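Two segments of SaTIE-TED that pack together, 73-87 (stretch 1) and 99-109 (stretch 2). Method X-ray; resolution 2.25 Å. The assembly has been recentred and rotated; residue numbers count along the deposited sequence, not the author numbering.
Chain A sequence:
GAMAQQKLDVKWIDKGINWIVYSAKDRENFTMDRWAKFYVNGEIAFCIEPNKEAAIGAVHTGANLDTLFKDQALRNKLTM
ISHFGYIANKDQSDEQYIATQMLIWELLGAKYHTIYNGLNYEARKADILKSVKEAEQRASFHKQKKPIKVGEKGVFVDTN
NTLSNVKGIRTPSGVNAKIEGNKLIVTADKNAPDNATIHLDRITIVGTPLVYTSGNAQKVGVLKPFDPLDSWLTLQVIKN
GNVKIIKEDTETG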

# COMPACT_ATOMS: atom_id res chain seq x y z
N ALA A 73 -12.03 -3.63 -4.89
CA ALA A 73 -10.95 -4.62 -4.86
C ALA A 73 -9.76 -4.20 -5.72
O ALA A 73 -8.61 -4.39 -5.34
CB ALA A 73 -11.45 -5.99 -5.28
N LEU A 74 -10.06 -3.61 -6.88
CA LEU A 74 -9.03 -3.03 -7.75
C LEU A 74 -8.36 -1.82 -7.08
O LEU A 74 -7.13 -1.75 -7.02
CB LEU A 74 -9.62 -2.63 -9.11
CG LEU A 74 -8.70 -1.97 -10.15
CD1 LEU A 74 -7.46 -2.82 -10.41
CD2 LEU A 74 -9.45 -1.71 -11.44
N ARG A 75 -9.17 -0.88 -6.58
CA ARG A 75 -8.65 0.29 -5.85
C ARG A 75 -7.74 -0.13 -4.69
O ARG A 75 -6.67 0.45 -4.50
CB ARG A 75 -9.77 1.17 -5.30
CG ARG A 75 -10.44 2.07 -6.32
CD ARG A 75 -11.12 3.26 -5.64
NE ARG A 75 -11.94 2.86 -4.49
CZ ARG A 75 -13.16 2.32 -4.55
NH1 ARG A 75 -13.76 2.09 -5.72
NH2 ARG A 75 -13.79 2.00 -3.43
N ASN A 76 -8.19 -1.12 -3.92
CA ASN A 76 -7.39 -1.71 -2.85
C ASN A 76 -6.09 -2.27 -3.38
O ASN A 76 -5.03 -1.91 -2.89
CB ASN A 76 -8.15 -2.83 -2.11
CG ASN A 76 -8.87 -2.34 -0.87
OD1 ASN A 76 -10.09 -2.46 -0.75
ND2 ASN A 76 -8.10 -1.78 0.07
N LYS A 77 -6.17 -3.12 -4.41
CA LYS A 77 -4.97 -3.76 -4.96
C LYS A 77 -3.96 -2.73 -5.49
O LYS A 77 -2.76 -2.86 -5.23
CB LYS A 77 -5.33 -4.79 -6.03
CG LYS A 77 -4.24 -5.84 -6.26
CD LYS A 77 -4.80 -7.13 -6.84
CE LYS A 77 -3.78 -8.26 -6.76
NZ LYS A 77 -4.37 -9.58 -7.10
N LEU A 78 -4.44 -1.71 -6.20
CA LEU A 78 -3.56 -0.66 -6.72
C LEU A 78 -2.79 0.06 -5.60
O LEU A 78 -1.61 0.36 -5.78
CB LEU A 78 -4.35 0.36 -7.55
CG LEU A 78 -4.93 -0.16 -8.87
CD1 LEU A 78 -6.01 0.77 -9.38
CD2 LEU A 78 -3.84 -0.34 -9.92
N THR A 79 -3.44 0.31 -4.47
CA THR A 79 -2.78 0.96 -3.33
C THR A 79 -1.81 -0.00 -2.62
O THR A 79 -0.76 0.43 -2.15
CB THR A 79 -3.80 1.54 -2.31
OG1 THR A 79 -4.64 0.50 -1.79
CG2 THR A 79 -4.67 2.62 -2.95
N MSE A 80 -2.17 -1.29 -2.58
CA MSE A 80 -1.29 -2.34 -2.04
C MSE A 80 -0.02 -2.47 -2.83
O MSE A 80 1.07 -2.59 -2.26
CB MSE A 80 -1.92 -3.74 -2.07
CG MSE A 80 -3.21 -3.92 -1.27
SE MSE A 80 -2.84 -3.63 0.63
CE MSE A 80 -3.35 -1.73 0.76
N ILE A 81 -0.15 -2.46 -4.15
CA ILE A 81 1.01 -2.56 -5.03
C ILE A 81 1.89 -1.32 -4.91
O ILE A 81 3.11 -1.43 -4.83
CB ILE A 81 0.60 -2.80 -6.50
CG1 ILE A 81 -0.08 -4.17 -6.64
CG2 ILE A 81 1.82 -2.75 -7.42
CD1 ILE A 81 -0.93 -4.32 -7.88
N SER A 82 1.27 -0.14 -4.88
CA SER A 82 2.02 1.10 -4.69
C SER A 82 2.75 1.06 -3.34
O SER A 82 3.96 1.29 -3.29
CB SER A 82 1.09 2.31 -4.77
OG SER A 82 1.80 3.51 -4.52
N HIS A 83 2.02 0.73 -2.28
CA HIS A 83 2.58 0.76 -0.92
C HIS A 83 3.73 -0.23 -0.73
O HIS A 83 4.86 0.17 -0.43
CB HIS A 83 1.49 0.51 0.12
CG HIS A 83 1.99 0.51 1.52
ND1 HIS A 83 2.27 1.67 2.21
CD2 HIS A 83 2.28 -0.51 2.36
CE1 HIS A 83 2.70 1.37 3.42
NE2 HIS A 83 2.73 0.05 3.54
N PHE A 84 3.44 -1.52 -0.89
CA PHE A 84 4.43 -2.57 -0.64
C PHE A 84 5.48 -2.67 -1.74
O PHE A 84 6.62 -3.06 -1.46
CB PHE A 84 3.74 -3.92 -0.45
CG PHE A 84 2.91 -4.00 0.80
CD1 PHE A 84 3.54 -4.09 2.05
CD2 PHE A 84 1.52 -3.97 0.75
CE1 PHE A 84 2.79 -4.16 3.21
CE2 PHE A 84 0.77 -4.04 1.91
CZ PHE A 84 1.40 -4.13 3.14
N GLY A 85 5.11 -2.31 -2.96
CA GLY A 85 6.02 -2.36 -4.10
C GLY A 85 7.10 -1.30 -4.06
O GLY A 85 8.26 -1.59 -4.35
N TYR A 86 6.75 -0.08 -3.69
CA TYR A 86 7.74 0.99 -3.72
C TYR A 86 7.80 1.84 -2.46
O TYR A 86 8.86 1.93 -1.86
CB TYR A 86 7.57 1.87 -4.97
CG TYR A 86 8.78 2.74 -5.16
CD1 TYR A 86 9.97 2.21 -5.66
CD2 TYR A 86 8.77 4.08 -4.76
CE1 TYR A 86 11.10 2.99 -5.79
CE2 TYR A 86 9.90 4.87 -4.88
CZ TYR A 86 11.06 4.32 -5.40
OH TYR A 86 12.18 5.10 -5.54
N ILE A 87 6.69 2.44 -2.04
CA ILE A 87 6.74 3.50 -1.02
C ILE A 87 7.22 3.01 0.34
O ILE A 87 8.02 3.68 0.98
CB ILE A 87 5.39 4.26 -0.94
CG1 ILE A 87 5.20 5.08 -2.23
CG2 ILE A 87 5.33 5.19 0.27
CD1 ILE A 87 3.83 4.98 -2.82
N ALA A 99 9.30 -1.60 -11.87
CA ALA A 99 8.60 -2.88 -11.64
C ALA A 99 7.23 -2.66 -11.02
O ALA A 99 6.25 -3.27 -11.44
CB ALA A 99 9.43 -3.80 -10.76
N THR A 100 7.16 -1.76 -10.05
CA THR A 100 5.90 -1.42 -9.40
C THR A 100 4.92 -0.79 -10.39
O THR A 100 3.76 -1.20 -10.46
CB THR A 100 6.13 -0.50 -8.18
OG1 THR A 100 7.02 -1.15 -7.27
CG2 THR A 100 4.83 -0.19 -7.46
N GLN A 101 5.39 0.18 -11.17
CA GLN A 101 4.59 0.80 -12.23
C GLN A 101 4.11 -0.25 -13.23
O GLN A 101 2.96 -0.22 -13.65
CB GLN A 101 5.38 1.88 -12.98
CG GLN A 101 4.65 2.56 -14.13
CD GLN A 101 3.46 3.38 -13.68
OE1 GLN A 101 3.60 4.58 -13.44
NE2 GLN A 101 2.30 2.74 -13.56
N MSE A 102 5.00 -1.16 -13.61
CA MSE A 102 4.67 -2.22 -14.56
C MSE A 102 3.64 -3.19 -14.04
O MSE A 102 2.80 -3.67 -14.81
CB MSE A 102 5.92 -2.99 -15.00
CG MSE A 102 6.61 -2.29 -16.17
SE MSE A 102 8.40 -3.07 -16.40
CE MSE A 102 7.86 -4.83 -17.11
N LEU A 103 3.69 -3.49 -12.74
CA LEU A 103 2.70 -4.37 -12.11
C LEU A 103 1.33 -3.71 -11.99
O LEU A 103 0.30 -4.35 -12.21
CB LEU A 103 3.19 -4.83 -10.73
CG LEU A 103 2.31 -5.86 -9.99
CD1 LEU A 103 1.95 -7.04 -10.88
CD2 LEU A 103 3.01 -6.34 -8.73
N ILE A 104 1.32 -2.42 -11.61
CA ILE A 104 0.11 -1.60 -11.64
C ILE A 104 -0.51 -1.63 -13.03
O ILE A 104 -1.71 -1.83 -13.17
CB ILE A 104 0.40 -0.14 -11.20
CG1 ILE A 104 0.60 -0.09 -9.68
CG2 ILE A 104 -0.71 0.83 -11.61
CD1 ILE A 104 1.29 1.17 -9.17
N TRP A 105 0.32 -1.44 -14.05
CA TRP A 105 -0.15 -1.46 -15.44
C TRP A 105 -0.66 -2.82 -15.91
O TRP A 105 -1.53 -2.85 -16.78
CB TRP A 105 0.94 -0.96 -16.40
CG TRP A 105 1.12 0.52 -16.47
CD1 TRP A 105 0.35 1.49 -15.90
CD2 TRP A 105 2.12 1.20 -17.22
NE1 TRP A 105 0.83 2.73 -16.22
CE2 TRP A 105 1.91 2.58 -17.04
CE3 TRP A 105 3.18 0.77 -18.04
CZ2 TRP A 105 2.73 3.55 -17.63
CZ3 TRP A 105 3.99 1.73 -18.62
CH2 TRP A 105 3.77 3.11 -18.41
N GLU A 106 -0.14 -3.92 -15.37
CA GLU A 106 -0.70 -5.26 -15.67
C GLU A 106 -2.17 -5.37 -15.28
O GLU A 106 -2.94 -6.01 -15.99
CB GLU A 106 0.09 -6.38 -15.00
CG GLU A 106 1.44 -6.66 -15.64
CD GLU A 106 1.89 -8.11 -15.55
OE1 GLU A 106 1.06 -9.01 -15.79
OE2 GLU A 106 3.09 -8.36 -15.26
N LEU A 107 -2.54 -4.76 -14.16
CA LEU A 107 -3.94 -4.75 -13.71
C LEU A 107 -4.85 -3.84 -14.53
O LEU A 107 -6.07 -4.00 -14.50
CB LEU A 107 -4.03 -4.35 -12.23
CG LEU A 107 -3.48 -5.34 -11.21
CD1 LEU A 107 -3.60 -4.73 -9.83
CD2 LEU A 107 -4.22 -6.68 -11.29
N LEU A 108 -4.27 -2.87 -15.23
CA LEU A 108 -5.02 -1.93 -16.07
C LEU A 108 -4.88 -2.22 -17.58
O LEU A 108 -5.12 -1.33 -18.40
CB LEU A 108 -4.56 -0.51 -15.75
CG LEU A 108 -4.62 -0.11 -14.28
CD1 LEU A 108 -4.01 1.26 -14.06
CD2 LEU A 108 -6.06 -0.15 -13.78
N GLY A 109 -4.50 -3.45 -17.94
CA GLY A 109 -4.58 -3.92 -19.33
C GLY A 109 -3.30 -3.93 -20.15
O GLY A 109 -3.33 -4.29 -21.33

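Both stretches are helical and run nearly antiparallel: their N-to-C directions differ by 162°, and the axes approach to 9.3 Å. The CA register tracks this course, from 8.0 Å between Leu 74 CA and Leu 107 CA, through 6.2 Å between Leu 78 CA and Ile 104 CA, to 5.4 Å between Gly 85 CA and Thr 100 CA, so the backbones draw together toward the glycine. Within stretch 1 the usual i-to-i+4 ladder widens near its end, where Ile 87 N bonds to Ser 82 O at 3.2 Å. In stretch 2 the bonds made by Leu 107 N and Leu 108 N are weak.

No hydrogen bond joins the stretches; the 529 Å² they bury is mainly apolar, and three side chains act as knobs in holes. Ile 81 enters the space among Thr 100, Leu 103, Ile 104 and Leu 107. Ile 81 CG2 lies 3.7 Å from Ile 104 CG1 and 4.0 Å from Leu 103 CD2, while Ile 81 CD1 reaches Leu 107 CD1 at 3.3 Å, a tight methyl contact. Leu 107 returns the arrangement, seated among Leu 74, Lys 77, Leu 78 and Ile 81. Here even a lysine contributes hydrocarbon: Lys 77 CG is 3.8 Å from Leu 107 CD1. Leu 78 points its CA-to-CB bond sideways, yet its end comes nearer, placing Leu 78 CD2 3.7 Å from Ile 104 CG2.

Thr 100 is the third knob, among Ile 81, Ser 82, Gly 85 and Tyr 86. Thr 100 CG2 packs 3.4 Å from Ile 81 O, and Thr 100 OG1 stands 3.2 Å from Gly 85 O without a hydrogen bond between them; that hydroxyl is satisfied elsewhere in the structure. Gly 85 makes room for this approach, since an ideal CB on Gly 85 would fall 2.8 Å from Thr 100 OG1, a clash.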